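Local coordinates for protein WYL1 (Ruminococcus sp., PDB 6OAW) that probably acts as a WYL-domain accessory protein that modulates the RNA-guided effector of a type VI-D CRISPR-Cas system, at residues Tyr210-Tyr214 / Asp255-Arg261; Ile221-Arg227 / Leu239-Glu245. All coordinates share one frame. Residue numbers count along the deposited sequence, not the author numbering.

Contact 1: Tyr210-Tyr214 / Asp255-Arg261; sequences YSNMY and DSYRISR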
loop_
_atom_site.group_PDB
_atom_site.type_symbol
_atom_site.label_atom_id
_atom_site.label_comp_id
_atom_site.label_asym_id
_atom_site.label_seq_id
_atom_site.Cartn_x
_atom_site.Cartn_y
_atom_site.Cartn_z
ATOM N N TYR B 210 23.607 12.648 16.103
ATOM C CA TYR B 210 23.584 11.519 17.059
ATOM C C TYR B 210 22.969 10.331 16.322
ATOM O O TYR B 210 21.964 10.518 15.652
ATOM C CB TYR B 210 22.891 11.955 18.354
ATOM C CG TYR B 210 23.729 12.851 19.238
ATOM C CD1 TYR B 210 24.017 14.162 18.876
ATOM C CD2 TYR B 210 24.262 12.383 20.428
ATOM C CE1 TYR B 210 24.781 14.988 19.685
ATOM C CE2 TYR B 210 25.038 13.193 21.243
ATOM C CZ TYR B 210 25.307 14.495 20.867
ATOM O OH TYR B 210 26.074 15.273 21.686
ATOM N N SER B 211 23.617 9.170 16.411
ATOM C CA SER B 211 23.261 7.909 15.722
ATOM C C SER B 211 23.196 6.760 16.722
ATOM O O SER B 211 24.168 6.569 17.465
ATOM C CB SER B 211 24.253 7.583 14.646
ATOM O OG SER B 211 23.955 6.321 14.062
ATOM N N ASN B 212 22.121 5.988 16.691
ATOM C CA ASN B 212 22.094 4.620 17.280
ATOM C C ASN B 212 21.833 3.656 16.121
ATOM O O ASN B 212 21.282 2.564 16.331
ATOM C CB ASN B 212 21.108 4.510 18.450
ATOM C CG ASN B 212 19.679 4.832 18.074
ATOM O OD1 ASN B 212 19.390 5.176 16.935
ATOM N ND2 ASN B 212 18.778 4.714 19.032
HETATM N N MSE B 213 22.216 4.061 14.911
HETATM C CA MSE B 213 22.153 3.195 13.699
HETATM C C MSE B 213 23.102 1.994 13.850
HETATM O O MSE B 213 22.683 0.883 13.481
HETATM C CB MSE B 213 22.526 4.013 12.469
HETATM C CG MSE B 213 22.692 3.204 11.209
HETATM SE SE MSE B 213 20.938 2.520 10.677
HETATM C CE MSE B 213 21.277 1.392 9.095
ATOM N N TYR B 214 24.341 2.220 14.325
ATOM C CA TYR B 214 25.419 1.193 14.410
ATOM C C TYR B 214 25.868 0.999 15.870
ATOM O O TYR B 214 26.940 0.407 16.081
ATOM C CB TYR B 214 26.596 1.573 13.487
ATOM C CG TYR B 214 26.239 1.569 12.019
ATOM C CD1 TYR B 214 25.702 0.429 11.430
ATOM C CD2 TYR B 214 26.376 2.707 11.225
ATOM C CE1 TYR B 214 25.328 0.405 10.096
ATOM C CE2 TYR B 214 26.010 2.700 9.882
ATOM C CZ TYR B 214 25.499 1.538 9.319
ATOM O OH TYR B 214 25.097 1.479 8.020
ATOM N N ASP B 255 28.211 5.920 3.598
ATOM C CA ASP B 255 27.336 5.054 4.421
ATOM C C ASP B 255 25.876 5.417 4.162
ATOM O O ASP B 255 25.601 6.416 3.424
ATOM C CB ASP B 255 27.722 5.156 5.895
ATOM C CG ASP B 255 27.591 3.853 6.648
ATOM O OD1 ASP B 255 26.662 3.072 6.330
ATOM O OD2 ASP B 255 28.426 3.617 7.545
ATOM N N SER B 256 24.988 4.595 4.732
ATOM C CA SER B 256 23.520 4.759 4.687
ATOM C C SER B 256 22.921 4.600 6.089
ATOM O O SER B 256 22.937 3.446 6.627
ATOM C CB SER B 256 22.957 3.774 3.678
ATOM O OG SER B 256 21.539 3.861 3.587
ATOM N N TYR B 257 22.365 5.691 6.640
ATOM C CA TYR B 257 21.710 5.752 7.964
ATOM C C TYR B 257 20.184 5.826 7.811
ATOM O O TYR B 257 19.692 6.739 7.134
ATOM C CB TYR B 257 22.189 6.976 8.751
ATOM C CG TYR B 257 23.610 6.902 9.210
ATOM C CD1 TYR B 257 24.653 7.228 8.363
ATOM C CD2 TYR B 257 23.921 6.409 10.469
ATOM C CE1 TYR B 257 25.975 7.141 8.782
ATOM C CE2 TYR B 257 25.232 6.305 10.901
ATOM C CZ TYR B 257 26.255 6.672 10.054
ATOM O OH TYR B 257 27.532 6.542 10.473
ATOM N N ARG B 258 19.449 4.942 8.482
ATOM C CA ARG B 258 17.976 5.109 8.674
ATOM C C ARG B 258 17.733 6.511 9.247
ATOM O O ARG B 258 18.374 6.850 10.269
ATOM C CB ARG B 258 17.442 4.055 9.650
ATOM C CG ARG B 258 17.413 2.638 9.091
ATOM C CD ARG B 258 16.091 2.319 8.426
ATOM N NE ARG B 258 15.074 2.585 9.428
ATOM C CZ ARG B 258 14.531 1.712 10.252
ATOM N NH1 ARG B 258 13.652 2.136 11.148
ATOM N NH2 ARG B 258 14.798 0.426 10.146
ATOM N N ILE B 259 16.867 7.321 8.644
ATOM C CA ILE B 259 16.619 8.676 9.203
ATOM C C ILE B 259 16.010 8.547 10.602
ATOM O O ILE B 259 16.191 9.492 11.414
ATOM C CB ILE B 259 15.780 9.581 8.287
ATOM C CG1 ILE B 259 14.312 9.169 8.245
ATOM C CG2 ILE B 259 16.404 9.688 6.900
ATOM C CD1 ILE B 259 13.467 10.118 7.429
ATOM N N SER B 260 15.360 7.427 10.908
ATOM C CA SER B 260 14.736 7.189 12.231
ATOM C C SER B 260 15.797 6.946 13.319
ATOM O O SER B 260 15.416 6.999 14.485
ATOM C CB SER B 260 13.720 6.072 12.171
ATOM O OG SER B 260 14.313 4.839 11.785
ATOM N N ARG B 261 17.072 6.724 12.975
ATOM C CA ARG B 261 18.147 6.465 13.970
ATOM C C ARG B 261 19.115 7.654 14.054
ATOM O O ARG B 261 20.154 7.507 14.716
ATOM C CB ARG B 261 18.872 5.155 13.644
ATOM C CG ARG B 261 17.974 3.944 13.454
ATOM C CD ARG B 261 17.598 3.252 14.743
ATOM N NE ARG B 261 18.653 2.321 15.118
ATOM C CZ ARG B 261 18.782 1.045 14.712
ATOM N NH1 ARG B 261 17.892 0.482 13.906
ATOM N NH2 ARG B 261 19.816 0.328 15.130
#
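Arg261 and Asn212 make the densest polar exchange. The carbonyl Asn212 O accepts from both Arg261 NE and Arg261 NH2, each at 2.9 Å, and lies near the plane of the guanidinium; in return Asn212 N donates to Arg261 O at 3.2 Å. The same carbonyl, Arg261 O, also receives a CA-H...O contact from Ser211 CA at 3.3 Å. At the other end Tyr214 OH donates to Asp255 OD1 at 2.8 Å, and this hydroxyl is also hydrogen-bonded to Ser304. The chain leaves strand 205-211 through an ST turn that carries Asn212, Ser211 OG accepting from Met213 N at 3.0 Å. It lays selenomethionine Met213 over the second segment: Met213 CB meets Tyr257 CD2 at 3.4 Å, and Met213 SE lies 3.9 Å from Arg258 CG. Tyr214 directs its ring edge at the face of Tyr257 in an offset edge-to-face pair, centroids 5.4 Å apart and planes at 67°, while the Tyr257 hydroxyl bonds to Glu245 and Ser243. With strand pairing absent between 210-214 and 255-261, one backbone hydrogen bond, the Arg261 side chain on a carbonyl, a tyrosine-aspartate bond and aromatic packing hold the turn against strand 253-258 and the 3-10 turn that follows it.

Contact 2: Ile221-Arg227 / Leu239-Glu245; sequences IRLIPYR and LVCLSDE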
loop_
_atom_site.group_PDB
_atom_site.type_symbol
_atom_site.label_atom_id
_atom_site.label_comp_id
_atom_site.label_asym_id
_atom_site.label_seq_id
_atom_site.Cartn_x
_atom_site.Cartn_y
_atom_site.Cartn_z
ATOM N N ILE B 221 28.474 11.745 15.751
ATOM C CA ILE B 221 29.281 11.505 14.519
ATOM C C ILE B 221 29.183 12.741 13.622
ATOM O O ILE B 221 28.371 13.644 13.923
ATOM C CB ILE B 221 28.823 10.224 13.800
ATOM C CG1 ILE B 221 27.402 10.332 13.250
ATOM C CG2 ILE B 221 28.964 9.028 14.720
ATOM C CD1 ILE B 221 27.012 9.173 12.344
ATOM N N ARG B 222 29.999 12.772 12.569
ATOM C CA ARG B 222 30.004 13.835 11.536
ATOM C C ARG B 222 29.471 13.232 10.237
ATOM O O ARG B 222 29.938 12.142 9.848
ATOM C CB ARG B 222 31.407 14.421 11.399
ATOM C CG ARG B 222 31.872 15.152 12.650
ATOM C CD ARG B 222 33.198 15.853 12.453
ATOM N NE ARG B 222 34.254 14.861 12.362
ATOM C CZ ARG B 222 35.416 15.038 11.735
ATOM N NH1 ARG B 222 35.682 16.171 11.105
ATOM N NH2 ARG B 222 36.306 14.063 11.723
ATOM N N LEU B 223 28.476 13.895 9.637
ATOM C CA LEU B 223 27.844 13.480 8.363
ATOM C C LEU B 223 28.078 14.552 7.313
ATOM O O LEU B 223 27.931 15.733 7.634
ATOM C CB LEU B 223 26.342 13.320 8.559
ATOM C CG LEU B 223 25.910 12.303 9.607
ATOM C CD1 LEU B 223 24.399 12.325 9.735
ATOM C CD2 LEU B 223 26.401 10.909 9.251
ATOM N N ILE B 224 28.373 14.123 6.088
ATOM C CA ILE B 224 28.288 14.949 4.853
ATOM C C ILE B 224 27.132 14.376 4.046
ATOM O O ILE B 224 27.302 13.364 3.372
ATOM C CB ILE B 224 29.616 14.950 4.069
ATOM C CG1 ILE B 224 30.816 15.298 4.960
ATOM C CG2 ILE B 224 29.497 15.905 2.883
ATOM C CD1 ILE B 224 32.159 15.111 4.294
ATOM N N PRO B 225 25.908 14.935 4.170
ATOM C CA PRO B 225 24.731 14.376 3.510
ATOM C C PRO B 225 24.896 14.339 1.989
ATOM O O PRO B 225 25.500 15.240 1.461
ATOM C CB PRO B 225 23.602 15.355 3.863
ATOM C CG PRO B 225 24.089 16.036 5.122
ATOM C CD PRO B 225 25.588 16.146 4.940
ATOM N N TYR B 226 24.346 13.324 1.330
ATOM C CA TYR B 226 24.306 13.236 -0.150
ATOM C C TYR B 226 22.850 13.263 -0.638
ATOM O O TYR B 226 22.462 14.171 -1.360
ATOM C CB TYR B 226 25.067 12.006 -0.646
ATOM C CG TYR B 226 25.207 12.016 -2.141
ATOM C CD1 TYR B 226 26.235 12.694 -2.773
ATOM C CD2 TYR B 226 24.233 11.425 -2.920
ATOM C CE1 TYR B 226 26.311 12.750 -4.156
ATOM C CE2 TYR B 226 24.299 11.455 -4.301
ATOM C CZ TYR B 226 25.335 12.132 -4.917
ATOM O OH TYR B 226 25.384 12.127 -6.267
ATOM N N ARG B 227 22.046 12.283 -0.245
ATOM C CA ARG B 227 20.618 12.243 -0.654
ATOM C C ARG B 227 19.859 11.322 0.294
ATOM O O ARG B 227 20.451 10.315 0.747
ATOM C CB ARG B 227 20.485 11.779 -2.106
ATOM C CG ARG B 227 19.100 12.016 -2.703
ATOM C CD ARG B 227 18.905 11.310 -4.045
ATOM N NE ARG B 227 19.837 11.806 -5.053
ATOM C CZ ARG B 227 20.243 11.129 -6.137
ATOM N NH1 ARG B 227 19.798 9.908 -6.396
ATOM N NH2 ARG B 227 21.107 11.689 -6.958
ATOM N N LEU B 239 19.395 8.215 4.892
ATOM C CA LEU B 239 20.340 9.265 4.448
ATOM C C LEU B 239 21.584 8.578 3.893
ATOM O O LEU B 239 22.342 7.992 4.684
ATOM C CB LEU B 239 20.717 10.185 5.607
ATOM C CG LEU B 239 21.785 11.211 5.255
ATOM C CD1 LEU B 239 21.359 12.063 4.073
ATOM C CD2 LEU B 239 22.091 12.097 6.449
ATOM N N VAL B 240 21.769 8.616 2.580
ATOM C CA VAL B 240 23.060 8.231 1.955
ATOM C C VAL B 240 24.003 9.420 2.103
ATOM O O VAL B 240 23.598 10.537 1.815
ATOM C CB VAL B 240 22.903 7.774 0.495
ATOM C CG1 VAL B 240 24.250 7.409 -0.102
ATOM C CG2 VAL B 240 21.953 6.596 0.376
ATOM N N CYS B 241 25.203 9.193 2.622
ATOM C CA CYS B 241 26.114 10.289 3.050
ATOM C C CYS B 241 27.555 9.789 3.143
ATOM O O CYS B 241 27.769 8.593 2.969
ATOM C CB CYS B 241 25.674 10.815 4.408
ATOM S SG CYS B 241 25.736 9.540 5.688
ATOM N N LEU B 242 28.494 10.681 3.455
ATOM C CA LEU B 242 29.807 10.276 4.024
ATOM C C LEU B 242 29.725 10.453 5.538
ATOM O O LEU B 242 29.094 11.440 5.971
ATOM C CB LEU B 242 30.952 11.100 3.437
ATOM C CG LEU B 242 30.948 11.261 1.919
ATOM C CD1 LEU B 242 32.270 11.839 1.446
ATOM C CD2 LEU B 242 30.667 9.939 1.215
ATOM N N SER B 243 30.302 9.511 6.289
ATOM C CA SER B 243 30.318 9.522 7.771
ATOM C C SER B 243 31.709 9.148 8.294
ATOM O O SER B 243 32.436 8.418 7.591
ATOM C CB SER B 243 29.282 8.609 8.292
ATOM O OG SER B 243 29.439 8.419 9.690
ATOM N N ASP B 244 32.056 9.649 9.482
ATOM C CA ASP B 244 33.347 9.374 10.161
ATOM C C ASP B 244 33.126 8.316 11.251
ATOM O O ASP B 244 34.031 8.100 12.050
ATOM C CB ASP B 244 33.942 10.675 10.708
ATOM C CG ASP B 244 33.255 11.173 11.972
ATOM O OD1 ASP B 244 32.228 10.575 12.351
ATOM O OD2 ASP B 244 33.775 12.123 12.596
ATOM N N GLU B 245 31.969 7.660 11.286
ATOM C CA GLU B 245 31.632 6.708 12.371
ATOM C C GLU B 245 32.559 5.491 12.279
ATOM O O GLU B 245 33.101 5.101 13.330
ATOM C CB GLU B 245 30.163 6.293 12.328
ATOM C CG GLU B 245 29.742 5.512 13.560
ATOM C CD GLU B 245 28.278 5.108 13.605
ATOM O OE1 GLU B 245 27.546 5.438 12.656
ATOM O OE2 GLU B 245 27.889 4.457 14.599
#
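Leu239 opens the second segment by apolar packing, its CD2 4.0 Å from Leu223 CD1 and its CD1 4.0 Å from Pro225 CB. At Val240 the antiparallel register slips by one residue: Val240 O accepts from both Tyr226 N at 2.9 Å and Arg227 N at 3.1 Å, while Val240 N donates to Arg227 O at 2.8 Å. Cys241 faces Pro225 in a non-hydrogen-bonded pair, in which no Pro225 amide proton is needed toward strand 237-243, and Cys241 SG reaches Leu223 CD2 at 3.9 Å. Leu242 and Ile224 form a hydrogen-bonded pair, Ile224 N to Leu242 O at 2.8 Å and Leu242 N to Ile224 O at 2.9 Å; on their face of the sheet Leu242 and Val240 meet helix 287-298. Ser243 stands across from Leu223 and begins an ST turn, its OG accepting from Glu245 N at 3.1 Å; the same OG is hydrogen-bonded to the Tyr257 hydroxyl. Asp244 then binds Arg222 through backbone and side chain: Asp244 N donates to Arg222 O at 3.3 Å, Arg222 N to Asp244 OD1 at 3.1 Å, and a salt bridge joins Arg222 NE to Asp244 OD2 at 2.8 Å. Arg222 also pairs with Glu275. Glu245 closes the segment, its CG 3.8 Å from Ile221 CG2. Consecutive antiparallel strands 219-230 and 237-243 form a beta hairpin; Tyr226 and Arg227 facing Val240 give it a classic beta bulge.

The two contacts lie in one curled antiparallel sheet, their centres about 10 Å apart. Strands 205-211, 219-230, 237-243 and 253-258 follow in chain order, so the hairpin of contact 2 is nested inside the loop that contact 1 closes. Strand 219-230 pairs with 205-211 and 237-243 with 253-258; contact 1 joins the end of 205-211 and its following turn to 253-258 and the turn after it, without strand pairing. Tyr257 belongs to contact 1 yet reaches contact 2, its OH 2.4 Å from Glu245 OE1 and 3.3 Å from Ile221 CD1. Its side chain, also on Leu223 and Cys241, packs against both hairpin strands, so the contacts share that sheet face, consistent with a WYL domain's beta-rich core.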